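Local coordinates for protein tryptophan halogenase (Shewanella frigidimarina, PDB 2PYX) that is probably a flavin-dependent halogenase that uses reduced FAD to halogenate tryptophan or a related aromatic substrate, at residues Ser114-His119 / Ser464-Leu469; Gly24-Glu29 / Thr374-Leu379; Leu245-Val250 / Pro336-Lys341. All coordinates share one frame; numbering follows the deposited sequence.

Contact 1. Residues Ser114-His119 / Ser464-Leu469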
ATOM      1  N   SER A 114      -4.056  10.522   8.420  1.00 11.14           N
ATOM      2  CA  SER A 114      -3.584  11.535   9.354  1.00 10.50           C
ATOM      3  C   SER A 114      -3.222  10.894  10.681  1.00 11.24           C
ATOM      4  O   SER A 114      -3.968  10.041  11.193  1.00 13.00           O
ATOM      5  CB  SER A 114      -4.669  12.553   9.652  1.00 14.61           C
ATOM      6  OG  SER A 114      -4.830  13.512   8.645  1.00 18.11           O
ATOM      7  N   LEU A 115      -2.108  11.296  11.282  1.00 11.41           N
ATOM      8  CA  LEU A 115      -1.785  10.851  12.640  1.00 13.54           C
ATOM      9  C   LEU A 115      -2.637  11.581  13.670  1.00 14.68           C
ATOM     10  O   LEU A 115      -3.093  12.713  13.429  1.00 14.66           O
ATOM     11  CB  LEU A 115      -0.304  11.047  12.961  1.00 13.51           C
ATOM     12  CG  LEU A 115       0.665  10.291  12.051  1.00 14.65           C
ATOM     13  CD1 LEU A 115       2.078  10.696  12.388  1.00 20.29           C
ATOM     14  CD2 LEU A 115       0.503   8.803  12.209  1.00 17.35           C
ATOM     15  N   PRO A 116      -2.826  10.964  14.839  1.00 13.14           N
ATOM     16  CA  PRO A 116      -3.596  11.584  15.900  1.00 11.82           C
ATOM     17  C   PRO A 116      -3.086  12.968  16.234  1.00 15.31           C
ATOM     18  O   PRO A 116      -1.889  13.179  16.277  1.00 14.63           O
ATOM     19  CB  PRO A 116      -3.384  10.627  17.061  1.00 14.77           C
ATOM     20  CG  PRO A 116      -3.309   9.274  16.380  1.00 15.35           C
ATOM     21  CD  PRO A 116      -2.434   9.578  15.209  1.00 13.64           C
ATOM     22  N   HIS A 117      -4.003  13.885  16.460  1.00 15.23           N
ATOM     23  CA  HIS A 117      -3.622  15.270  16.731  1.00 16.02           C
ATOM     24  C   HIS A 117      -2.722  15.377  17.943  1.00 16.54           C
ATOM     25  O   HIS A 117      -2.923  14.687  18.939  1.00 16.49           O
ATOM     26  CB  HIS A 117      -4.848  16.102  16.951  1.00 16.93           C
ATOM     27  CG  HIS A 117      -4.565  17.566  17.003  1.00 19.06           C
ATOM     28  ND1 HIS A 117      -4.360  18.318  15.866  1.00 20.16           N
ATOM     29  CD2 HIS A 117      -4.528  18.430  18.043  1.00 26.11           C
ATOM     30  CE1 HIS A 117      -4.151  19.578  16.215  1.00 25.34           C
ATOM     31  NE2 HIS A 117      -4.264  19.672  17.527  1.00 24.23           N
ATOM     32  N   GLY A 118      -1.725  16.250  17.841  1.00 18.36           N
ATOM     33  CA  GLY A 118      -0.758  16.467  18.931  1.00 18.21           C
ATOM     34  C   GLY A 118       0.177  15.317  19.215  1.00 18.75           C
ATOM     35  O   GLY A 118       0.738  15.240  20.301  1.00 18.93           O
ATOM     36  N   HIS A 119       0.380  14.428  18.242  1.00 17.71           N
ATOM     37  CA  HIS A 119       1.203  13.238  18.441  1.00 19.27           C
ATOM     38  C   HIS A 119       2.645  13.531  18.890  1.00 20.55           C
ATOM     39  O   HIS A 119       3.241  12.728  19.593  1.00 21.64           O
ATOM     40  CB  HIS A 119       1.184  12.353  17.184  1.00 19.18           C
ATOM     41  CG  HIS A 119       1.676  13.025  15.948  1.00 17.91           C
ATOM     42  ND1 HIS A 119       2.999  12.992  15.560  1.00 24.21           N
ATOM     43  CD2 HIS A 119       1.018  13.726  14.997  1.00 20.12           C
ATOM     44  CE1 HIS A 119       3.135  13.662  14.431  1.00 23.80           C
ATOM     45  NE2 HIS A 119       1.950  14.118  14.069  1.00 23.11           N
ATOM     46  N   SER A 464      -1.742   3.342  13.548  1.00  9.58           N
ATOM     47  CA  SER A 464      -2.554   2.482  12.673  1.00  8.07           C
ATOM     48  C   SER A 464      -3.195   1.361  13.448  1.00  7.31           C
ATOM     49  O   SER A 464      -4.379   1.009  13.237  1.00  8.52           O
ATOM     50  CB  SER A 464      -1.711   1.911  11.546  1.00 11.25           C
ATOM     51  OG  SER A 464      -1.478   2.933  10.591  1.00 16.48           O
ATOM     52  N   PHE A 465      -2.440   0.807  14.382  1.00  9.02           N
ATOM     53  CA  PHE A 465      -2.953  -0.237  15.237  1.00  9.01           C
ATOM     54  C   PHE A 465      -4.036   0.310  16.142  1.00  8.29           C
ATOM     55  O   PHE A 465      -5.062  -0.342  16.368  1.00 10.13           O
ATOM     56  CB  PHE A 465      -1.830  -0.895  16.022  1.00  9.41           C
ATOM     57  CG  PHE A 465      -0.931  -1.737  15.171  1.00 10.39           C
ATOM     58  CD1 PHE A 465       0.091  -1.156  14.442  1.00 15.02           C
ATOM     59  CD2 PHE A 465      -1.151  -3.101  15.042  1.00 10.89           C
ATOM     60  CE1 PHE A 465       0.907  -1.938  13.627  1.00 15.09           C
ATOM     61  CE2 PHE A 465      -0.355  -3.880  14.234  1.00 10.84           C
ATOM     62  CZ  PHE A 465       0.685  -3.292  13.527  1.00 12.67           C
ATOM     63  N   GLN A 466      -3.854   1.511  16.672  1.00  8.44           N
ATOM     64  CA  GLN A 466      -4.895   2.132  17.488  1.00  9.09           C
ATOM     65  C   GLN A 466      -6.171   2.364  16.694  1.00  7.80           C
ATOM     66  O   GLN A 466      -7.275   2.095  17.168  1.00  8.85           O
ATOM     67  CB  GLN A 466      -4.391   3.477  18.029  1.00  9.66           C
ATOM     68  CG  GLN A 466      -3.170   3.339  18.945  1.00  9.60           C
ATOM     69  CD  GLN A 466      -2.540   4.672  19.315  1.00 12.50           C
ATOM     70  OE1 GLN A 466      -2.809   5.705  18.675  1.00 12.48           O
ATOM     71  NE2 GLN A 466      -1.729   4.661  20.386  1.00 13.59           N
ATOM     72  N   TYR A 467      -6.031   2.866  15.478  1.00  8.06           N
ATOM     73  CA  TYR A 467      -7.219   3.183  14.680  1.00  9.21           C
ATOM     74  C   TYR A 467      -8.042   1.929  14.399  1.00  9.36           C
ATOM     75  O   TYR A 467      -9.266   1.970  14.425  1.00 10.06           O
ATOM     76  CB  TYR A 467      -6.854   3.822  13.359  1.00 10.13           C
ATOM     77  CG  TYR A 467      -6.477   5.258  13.430  1.00 10.21           C
ATOM     78  CD1 TYR A 467      -7.354   6.212  13.977  1.00 10.16           C
ATOM     79  CD2 TYR A 467      -5.296   5.705  12.873  1.00  8.53           C
ATOM     80  CE1 TYR A 467      -7.004   7.592  13.982  1.00 11.33           C
ATOM     81  CE2 TYR A 467      -4.967   7.106  12.863  1.00  9.18           C
ATOM     82  CZ  TYR A 467      -5.824   8.018  13.436  1.00  9.34           C
ATOM     83  OH  TYR A 467      -5.492   9.377  13.407  1.00 11.23           O
ATOM     84  N   VAL A 468      -7.375   0.819  14.075  1.00  8.40           N
ATOM     85  CA  VAL A 468      -8.086  -0.427  13.812  1.00  7.51           C
ATOM     86  C   VAL A 468      -8.627  -1.019  15.108  1.00  8.25           C
ATOM     87  O   VAL A 468      -9.818  -1.366  15.193  1.00  9.05           O
ATOM     88  CB  VAL A 468      -7.216  -1.431  13.020  1.00  8.59           C
ATOM     89  CG1 VAL A 468      -7.919  -2.808  12.925  1.00 10.03           C
ATOM     90  CG2 VAL A 468      -6.956  -0.892  11.622  1.00  9.65           C
ATOM     91  N   LEU A 469      -7.785  -1.159  16.125  1.00  7.69           N
ATOM     92  CA  LEU A 469      -8.201  -1.789  17.369  1.00  8.66           C
ATOM     93  C   LEU A 469      -9.439  -1.100  17.937  1.00  9.72           C
ATOM     94  O   LEU A 469     -10.413  -1.749  18.309  1.00  9.69           O
ATOM     95  CB  LEU A 469      -7.049  -1.754  18.376  1.00 10.09           C
ATOM     96  CG  LEU A 469      -7.130  -2.624  19.613  1.00 10.89           C
ATOM     97  CD1 LEU A 469      -7.087  -4.101  19.279  1.00 11.51           C
ATOM     98  CD2 LEU A 469      -5.993  -2.332  20.570  1.00 10.09           C
TER

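Contact 2. Residues Gly24-Glu29 / Thr374-Leu379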
ATOM      1  N   GLY A  24      13.234   4.918 -11.484  1.00  9.54           N
ATOM      2  CA  GLY A  24      13.156   6.345 -11.210  1.00  9.84           C
ATOM      3  C   GLY A  24      13.817   6.753  -9.921  1.00 10.03           C
ATOM      4  O   GLY A  24      14.547   7.751  -9.842  1.00  9.60           O
ATOM      5  N   LEU A  25      13.552   5.974  -8.868  1.00  9.80           N
ATOM      6  CA  LEU A  25      14.147   6.284  -7.567  1.00  9.34           C
ATOM      7  C   LEU A  25      15.686   6.131  -7.600  1.00  8.73           C
ATOM      8  O   LEU A  25      16.403   6.942  -7.050  1.00 10.02           O
ATOM      9  CB  LEU A  25      13.519   5.466  -6.448  1.00  9.97           C
ATOM     10  CG  LEU A  25      12.096   5.888  -6.085  1.00 10.28           C
ATOM     11  CD1 LEU A  25      11.551   4.862  -5.090  1.00 13.23           C
ATOM     12  CD2 LEU A  25      12.041   7.294  -5.514  1.00 12.94           C
ATOM     13  N   LEU A  26      16.175   5.080  -8.249  1.00  9.41           N
ATOM     14  CA  LEU A  26      17.617   4.905  -8.378  1.00  9.75           C
ATOM     15  C   LEU A  26      18.260   6.055  -9.174  1.00  9.70           C
ATOM     16  O   LEU A  26      19.257   6.612  -8.740  1.00 10.41           O
ATOM     17  CB  LEU A  26      17.957   3.585  -9.090  1.00 10.15           C
ATOM     18  CG  LEU A  26      17.755   2.338  -8.230  1.00 11.49           C
ATOM     19  CD1 LEU A  26      17.944   1.099  -9.105  1.00 14.23           C
ATOM     20  CD2 LEU A  26      18.693   2.288  -7.043  1.00 13.38           C
ATOM     21  N   ALA A  27      17.686   6.373 -10.341  1.00 10.60           N
ATOM     22  CA  ALA A  27      18.269   7.402 -11.201  1.00 11.91           C
ATOM     23  C   ALA A  27      18.223   8.749 -10.510  1.00 11.60           C
ATOM     24  O   ALA A  27      19.189   9.505 -10.537  1.00 12.20           O
ATOM     25  CB  ALA A  27      17.517   7.467 -12.538  1.00 12.19           C
ATOM     26  N   ALA A  28      17.096   9.068  -9.882  1.00 10.88           N
ATOM     27  CA  ALA A  28      16.959  10.372  -9.247  1.00 12.30           C
ATOM     28  C   ALA A  28      17.964  10.525  -8.093  1.00 11.78           C
ATOM     29  O   ALA A  28      18.564  11.605  -7.887  1.00 13.45           O
ATOM     30  CB  ALA A  28      15.533  10.600  -8.768  1.00 13.17           C
ATOM     31  N   GLU A  29      18.152   9.467  -7.312  1.00 10.86           N
ATOM     32  CA  GLU A  29      19.036   9.537  -6.146  1.00 11.11           C
ATOM     33  C   GLU A  29      20.506   9.662  -6.536  1.00 10.91           C
ATOM     34  O   GLU A  29      21.232  10.386  -5.869  1.00 13.66           O
ATOM     35  CB  GLU A  29      18.821   8.339  -5.206  1.00 11.01           C
ATOM     36  CG  GLU A  29      19.741   8.261  -4.028  1.00 14.47           C
ATOM     37  CD  GLU A  29      19.564   9.379  -3.020  1.00 21.54           C
ATOM     38  OE1 GLU A  29      18.669  10.243  -3.154  1.00 17.84           O
ATOM     39  OE2 GLU A  29      20.362   9.404  -2.063  1.00 25.44           O
ATOM     40  N   THR A 374      14.991   2.048  -0.284  1.00  9.16           N
ATOM     41  CA  THR A 374      16.027   1.484   0.561  1.00 11.35           C
ATOM     42  C   THR A 374      17.238   1.133  -0.256  1.00  9.15           C
ATOM     43  O   THR A 374      18.360   1.443   0.137  1.00  9.12           O
ATOM     44  CB  THR A 374      15.478   0.254   1.309  1.00 12.31           C
ATOM     45  OG1 THR A 374      14.427   0.722   2.165  1.00 13.62           O
ATOM     46  CG2 THR A 374      16.528  -0.385   2.138  1.00 21.27           C
ATOM     47  N   LEU A 375      17.041   0.492  -1.397  1.00  9.29           N
ATOM     48  CA  LEU A 375      18.185   0.163  -2.251  1.00  9.48           C
ATOM     49  C   LEU A 375      18.886   1.433  -2.710  1.00  8.51           C
ATOM     50  O   LEU A 375      20.116   1.506  -2.699  1.00 10.83           O
ATOM     51  CB  LEU A 375      17.701  -0.634  -3.460  1.00 11.07           C
ATOM     52  CG  LEU A 375      18.773  -0.913  -4.499  1.00 11.04           C
ATOM     53  CD1 LEU A 375      19.909  -1.769  -3.890  1.00 15.86           C
ATOM     54  CD2 LEU A 375      18.164  -1.583  -5.702  1.00 12.22           C
ATOM     55  N   ALA A 376      18.130   2.447  -3.107  1.00  8.39           N
ATOM     56  CA  ALA A 376      18.732   3.689  -3.542  1.00  8.99           C
ATOM     57  C   ALA A 376      19.540   4.350  -2.419  1.00 11.94           C
ATOM     58  O   ALA A 376      20.618   4.928  -2.665  1.00 12.53           O
ATOM     59  CB  ALA A 376      17.656   4.638  -4.052  1.00  9.60           C
ATOM     60  N   GLN A 377      19.051   4.262  -1.179  1.00  8.22           N
ATOM     61  CA  GLN A 377      19.758   4.839  -0.034  1.00  9.63           C
ATOM     62  C   GLN A 377      20.936   4.011   0.463  1.00 10.95           C
ATOM     63  O   GLN A 377      21.821   4.532   1.139  1.00 13.72           O
ATOM     64  CB  GLN A 377      18.793   5.072   1.104  1.00 10.69           C
ATOM     65  CG  GLN A 377      17.694   6.037   0.749  1.00 13.40           C
ATOM     66  CD  GLN A 377      16.774   6.333   1.869  1.00 28.54           C
ATOM     67  OE1 GLN A 377      17.050   7.201   2.698  1.00 32.75           O
ATOM     68  NE2 GLN A 377      15.636   5.679   1.875  1.00 22.75           N
ATOM     69  N   GLN A 378      20.945   2.736   0.117  1.00 10.10           N
ATOM     70  CA  GLN A 378      21.979   1.817   0.566  1.00 10.42           C
ATOM     71  C   GLN A 378      22.648   1.106  -0.612  1.00 11.31           C
ATOM     72  O   GLN A 378      22.946  -0.071  -0.544  1.00 13.78           O
ATOM     73  CB  GLN A 378      21.376   0.781   1.504  1.00 11.64           C
ATOM     74  CG  GLN A 378      20.821   1.414   2.748  1.00 11.59           C
ATOM     75  CD  GLN A 378      20.668   0.449   3.903  1.00 18.69           C
ATOM     76  OE1 GLN A 378      21.601  -0.246   4.254  1.00 14.54           O
ATOM     77  NE2 GLN A 378      19.488   0.386   4.464  1.00 23.68           N
ATOM     78  N   LEU A 379      22.921   1.833  -1.689  1.00  9.75           N
ATOM     79  CA  LEU A 379      23.547   1.229  -2.842  1.00 10.89           C
ATOM     80  C   LEU A 379      24.889   0.655  -2.399  1.00  9.75           C
ATOM     81  O   LEU A 379      25.725   1.353  -1.841  1.00 10.98           O
ATOM     82  CB  LEU A 379      23.751   2.296  -3.915  1.00 14.68           C
ATOM     83  CG  LEU A 379      24.536   1.844  -5.151  1.00 17.62           C
ATOM     84  CD1 LEU A 379      23.689   0.987  -6.017  1.00 20.88           C
ATOM     85  CD2 LEU A 379      25.084   3.029  -5.923  1.00 18.31           C
TER
HETATM   86  O   HOH W   1      22.185   7.231  -1.390  1.00 24.01           O

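Contact 3. Residues Leu245-Val250 / Pro336-Lys341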
ATOM      1  N   LEU A 245       7.163 -18.278   1.707  1.00 10.27           N
ATOM      2  CA  LEU A 245       6.523 -18.470   3.012  1.00  9.11           C
ATOM      3  C   LEU A 245       5.009 -18.136   2.929  1.00  9.95           C
ATOM      4  O   LEU A 245       4.565 -16.983   3.025  1.00  9.22           O
ATOM      5  CB  LEU A 245       7.194 -17.624   4.105  1.00 10.49           C
ATOM      6  CG  LEU A 245       8.706 -17.794   4.213  1.00 12.24           C
ATOM      7  CD1 LEU A 245       9.191 -16.954   5.337  1.00 12.62           C
ATOM      8  CD2 LEU A 245       9.101 -19.239   4.356  1.00 15.73           C
ATOM      9  N   SER A 246       4.212 -19.178   2.720  1.00  9.71           N
ATOM     10  CA  SER A 246       2.788 -19.002   2.600  1.00  8.01           C
ATOM     11  C   SER A 246       2.181 -18.472   3.875  1.00  7.64           C
ATOM     12  O   SER A 246       2.486 -18.980   4.973  1.00  8.02           O
ATOM     13  CB  SER A 246       2.111 -20.349   2.321  1.00  9.46           C
ATOM     14  OG  SER A 246       0.699 -20.194   2.262  1.00 10.71           O
ATOM     15  N   GLN A 247       1.268 -17.507   3.718  1.00  7.95           N
ATOM     16  CA  GLN A 247       0.554 -16.943   4.828  1.00  8.81           C
ATOM     17  C   GLN A 247      -0.945 -17.224   4.761  1.00  8.12           C
ATOM     18  O   GLN A 247      -1.763 -16.621   5.458  1.00  7.94           O
ATOM     19  CB  GLN A 247       0.817 -15.451   4.928  1.00  8.98           C
ATOM     20  CG  GLN A 247       2.330 -15.124   5.078  1.00 10.02           C
ATOM     21  CD  GLN A 247       2.955 -15.681   6.307  1.00 11.98           C
ATOM     22  OE1 GLN A 247       2.377 -15.598   7.386  1.00 15.65           O
ATOM     23  NE2 GLN A 247       4.165 -16.270   6.170  1.00  9.80           N
ATOM     24  N   LYS A 248      -1.304 -18.194   3.929  1.00  7.67           N
ATOM     25  CA  LYS A 248      -2.729 -18.502   3.765  1.00  6.76           C
ATOM     26  C   LYS A 248      -3.332 -19.067   5.046  1.00  7.48           C
ATOM     27  O   LYS A 248      -4.536 -18.908   5.258  1.00  7.72           O
ATOM     28  CB  LYS A 248      -2.976 -19.470   2.590  1.00  8.58           C
ATOM     29  CG  LYS A 248      -4.376 -19.369   2.038  1.00  6.86           C
ATOM     30  CD  LYS A 248      -4.745 -20.498   1.162  1.00  9.97           C
ATOM     31  CE  LYS A 248      -3.956 -20.586  -0.104  1.00 10.15           C
ATOM     32  NZ  LYS A 248      -4.547 -21.616  -1.083  1.00  9.99           N
ATOM     33  N   SER A 249      -2.531 -19.718   5.889  1.00  7.66           N
ATOM     34  CA  SER A 249      -3.070 -20.292   7.133  1.00  7.15           C
ATOM     35  C   SER A 249      -3.432 -19.211   8.169  1.00  7.15           C
ATOM     36  O   SER A 249      -4.108 -19.472   9.172  1.00  7.63           O
ATOM     37  CB  SER A 249      -2.123 -21.335   7.735  1.00  9.69           C
ATOM     38  OG  SER A 249      -1.010 -20.717   8.286  1.00 11.06           O
ATOM     39  N   VAL A 250      -2.973 -17.985   7.898  1.00  7.21           N
ATOM     40  CA  VAL A 250      -3.323 -16.816   8.678  1.00  7.39           C
ATOM     41  C   VAL A 250      -4.488 -16.040   8.057  1.00  6.84           C
ATOM     42  O   VAL A 250      -5.442 -15.703   8.732  1.00  6.94           O
ATOM     43  CB  VAL A 250      -2.095 -15.865   8.830  1.00  9.10           C
ATOM     44  CG1 VAL A 250      -2.440 -14.580   9.599  1.00  7.59           C
ATOM     45  CG2 VAL A 250      -0.969 -16.572   9.519  1.00  9.98           C
ATOM     46  N   PRO A 336      -1.126 -16.395  -1.003  1.00 13.39           N
ATOM     47  CA  PRO A 336      -0.665 -15.192  -0.304  1.00  9.77           C
ATOM     48  C   PRO A 336       0.570 -15.536   0.535  1.00  9.30           C
ATOM     49  O   PRO A 336       0.597 -16.556   1.218  1.00 10.05           O
ATOM     50  CB  PRO A 336      -1.831 -14.838   0.625  1.00 11.06           C
ATOM     51  CG  PRO A 336      -2.515 -16.087   0.846  1.00  9.83           C
ATOM     52  CD  PRO A 336      -2.419 -16.838  -0.460  1.00 11.64           C
ATOM     53  N   GLY A 337       1.588 -14.680   0.479  1.00  8.60           N
ATOM     54  CA  GLY A 337       2.806 -14.911   1.247  1.00 10.45           C
ATOM     55  C   GLY A 337       3.954 -14.137   0.688  1.00  8.59           C
ATOM     56  O   GLY A 337       3.763 -13.235  -0.122  1.00  9.17           O
ATOM     57  N   TYR A 338       5.132 -14.445   1.208  1.00  8.18           N
ATOM     58  CA  TYR A 338       6.314 -13.694   0.860  1.00 10.46           C
ATOM     59  C   TYR A 338       7.534 -14.578   0.839  1.00  7.82           C
ATOM     60  O   TYR A 338       7.623 -15.592   1.517  1.00 10.29           O
ATOM     61  CB  TYR A 338       6.493 -12.488   1.775  1.00  9.64           C
ATOM     62  CG  TYR A 338       6.658 -12.819   3.229  1.00  9.85           C
ATOM     63  CD1 TYR A 338       5.560 -12.994   4.059  1.00 11.23           C
ATOM     64  CD2 TYR A 338       7.918 -12.889   3.805  1.00 11.99           C
ATOM     65  CE1 TYR A 338       5.717 -13.310   5.404  1.00 10.83           C
ATOM     66  CE2 TYR A 338       8.067 -13.197   5.154  1.00 12.06           C
ATOM     67  CZ  TYR A 338       6.955 -13.396   5.958  1.00 12.87           C
ATOM     68  OH  TYR A 338       7.102 -13.654   7.321  1.00 14.16           O
ATOM     69  N   ARG A 339       8.484 -14.155   0.018  1.00 10.57           N
ATOM     70  CA  ARG A 339       9.739 -14.867  -0.060  1.00  9.49           C
ATOM     71  C   ARG A 339      10.528 -14.680   1.222  1.00 11.22           C
ATOM     72  O   ARG A 339      10.462 -13.628   1.844  1.00  9.56           O
ATOM     73  CB  ARG A 339      10.542 -14.380  -1.263  1.00 10.44           C
ATOM     74  CG  ARG A 339       9.908 -14.673  -2.605  1.00 10.37           C
ATOM     75  CD  ARG A 339      10.112 -16.116  -3.011  1.00 10.91           C
ATOM     76  NE  ARG A 339       9.189 -16.444  -4.076  1.00 12.01           N
ATOM     77  CZ  ARG A 339       9.052 -17.637  -4.627  1.00 13.58           C
ATOM     78  NH1 ARG A 339       9.797 -18.642  -4.243  1.00 12.41           N
ATOM     79  NH2 ARG A 339       8.156 -17.812  -5.582  1.00 17.01           N
ATOM     80  N   ALA A 340      11.292 -15.682   1.641  1.00 10.61           N
ATOM     81  CA  ALA A 340      11.947 -15.593   2.945  1.00 10.97           C
ATOM     82  C   ALA A 340      12.930 -14.397   3.067  1.00 11.52           C
ATOM     83  O   ALA A 340      13.163 -13.894   4.168  1.00 11.76           O
ATOM     84  CB  ALA A 340      12.663 -16.902   3.228  1.00 12.73           C
ATOM     85  N   LYS A 341      13.547 -14.039   1.939  1.00 10.64           N
ATOM     86  CA  LYS A 341      14.441 -12.898   1.800  1.00 10.31           C
ATOM     87  C   LYS A 341      14.003 -12.138   0.549  1.00  9.01           C
ATOM     88  O   LYS A 341      13.484 -12.770  -0.375  1.00 10.86           O
ATOM     89  CB  LYS A 341      15.882 -13.413   1.569  1.00 12.67           C
ATOM     90  CG  LYS A 341      16.539 -14.075   2.736  1.00 15.61           C
ATOM     91  CD  LYS A 341      17.687 -14.974   2.354  1.00 21.35           C
ATOM     92  CE  LYS A 341      18.947 -14.263   2.222  1.00 27.25           C
ATOM     93  NZ  LYS A 341      20.074 -15.274   2.151  1.00 17.83           N
TER
HETATM   94  O   HOH W   2       5.816 -15.279   8.764  1.00 31.71           O

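Contact 1. Residues Ser114-His119 / Ser464-Leu469
The ring of Y467 reaches from helix 462-471 to the loop S114-H119, with the carbonyl oxygen of S114 at its edge, near the ring plane, while the P116 ring crosses it obliquely, CG lying 4.1 Å from Y467 CZ. F137 and V141 of helix 137-141 also pack against this tyrosine. A second flat group, the H119 imidazole, takes L115 CD1 over one face, toward the rim, and P116 O at its edge; P116-H119 form a type II turn. CG of Y467 stands anti to its own carbonyl carbon (chi1 -78°); at the far end of the ring OH donates to S114 O at 2.8 Å, 29° from the carbonyl plane. Y467 OH also rests 3.6 Å from P116 CD. A phenylalanine here would probably keep the ring packing but leave S114 O without this donor and the loop less firmly held. Beside it, Q466 turns its amide to P448 O and D123, its OE1 4.3 Å from P116 CG. In this tryptophan halogenase-family fold the tyrosine ties the loop after strand 108-112 to helix 462-471, its side chain about 8 Å from that of E361, consistent with a place near the probable substrate site.

Contact 2. Residues Gly24-Glu29 / Thr374-Leu379
L25 meets A376 through its backbone, its carbonyl oxygen lying 4.0 Å from A376 CB. That oxygen also accepts the helical bond from E29 N, while the L25 side chain packs on T69, K72 and I73 of helix 65-73. One residue on, L26 carries most of the apolar contact from this helix. Its CD2 branch does the touching: it sits 3.8 Å from A376 CA and 3.9 Å from A376 CB. The same methyl group reaches L375, with L26 CD2 4.1 Å from L375 CG. Both leucines also lean on the central sheet, L26 on I45 of strand 44-49 and L375 on L224 and I226 of strand 224-227. Because A376 ends at CB, the two helices can come close, and the CA atoms of L26 and A376 are 5.1 Å apart. A turn further along, E29 covers A376 from another direction. Its CB packs against A376 CB, and its CG lies 3.7 Å from A376 O; the chain then bends at chi2 (66°), and the carboxylate is linked to the opposite backbone by a water. This water donates to E29 OE2 at 2.9 Å and to A376 O at 3.1 Å, and A376 O accepts from H30 NE2 as well. Helix 16-31 begins within the glycine-rich segment that holds the predicted FAD-binding residues G15 to A18, so the contact sets the C-terminal end of helix 363-377 against the first helix of what is probably a Rossmann-type nucleotide-binding domain. Chemically, the interface is apolar on the side of the sheet and water-bridged at E29, which is exposed; there the water and H30 offer hydrogens that would probably ease the repulsion between a carboxylate and the carbonyl-rich end of a helix.

Contact 3. Residues Leu245-Val250 / Pro336-Lys341
A small three-stranded antiparallel sheet has strand 244-246 at one edge and strand 337-339 in its middle, and this contact is their pairing. L245 and Y338 form a hydrogen-bonded pair: L245 N donates to Y338 O at 2.7 Å, and Y338 N returns a longer bond of 3.2 Å to L245 O. L245 O has a second donor, since Q247 NE2 folds back to it at 3.2 Å, and the two N-H groups arrive from opposite faces of the carbonyl plane. Next along, S246 and G337 make a non-hydrogen-bonded pair, with G337 CA 3.2 Å from L245 O in a CA-H...O contact. A side chain on G337 would run into L245 O and S246 CA, and its backbone angles suit only glycine well. Pairing ends with Q247 N bonded to P336 O at 2.8 Å, almost straight at 175°.

Here the strand gives way to helix 248-251: Q247 takes the N-cap position, and S246 OG, which is also bonded to N335, accepts from K248 N in an ST turn. Bent at chi2 (-62°), the Q247 side chain crosses Y338 with its amide 28° from the ring plane, NE2 coming within 3.4 Å of Y338 CE1. A water joins Y338 OH to Q247 NE2, the latter bond being weak. From the L245 side, CD1 approaches Y338 CE2 at 3.9 Å and also rests on A340; the tyrosine ring itself stacks with W401 of helix 383-413. At the other end of the contact, K248 lays CB and CG across the P336 ring, CB lying 3.8 Å from P336 CG, before its ammonium group turns off to a salt bridge with D254.

In the fold
From the N terminus, the chain first lays down 24-29 on helix 16-31, which begins in the glycine-rich segment, then 114-119, and then 245-250. Residues 336-341, on strand 337-339, close contact 3, a loop nested inside both of the others. Residues 374-379 then return to 24-29 and close contact 2, and 464-469 comes back to 114-119 to close contact 1, so contacts 1 and 2 cross. None touches another, their centres lying 27 to 30 Å apart. Contact 2 joins helix 16-31 of the probable nucleotide-binding domain to the end of helix 363-377, contact 3 ties strand 244-246 to 337-339 beside helix 383-413, and contact 1 ties the loop after strand 108-112 to helix 462-471 late in the chain.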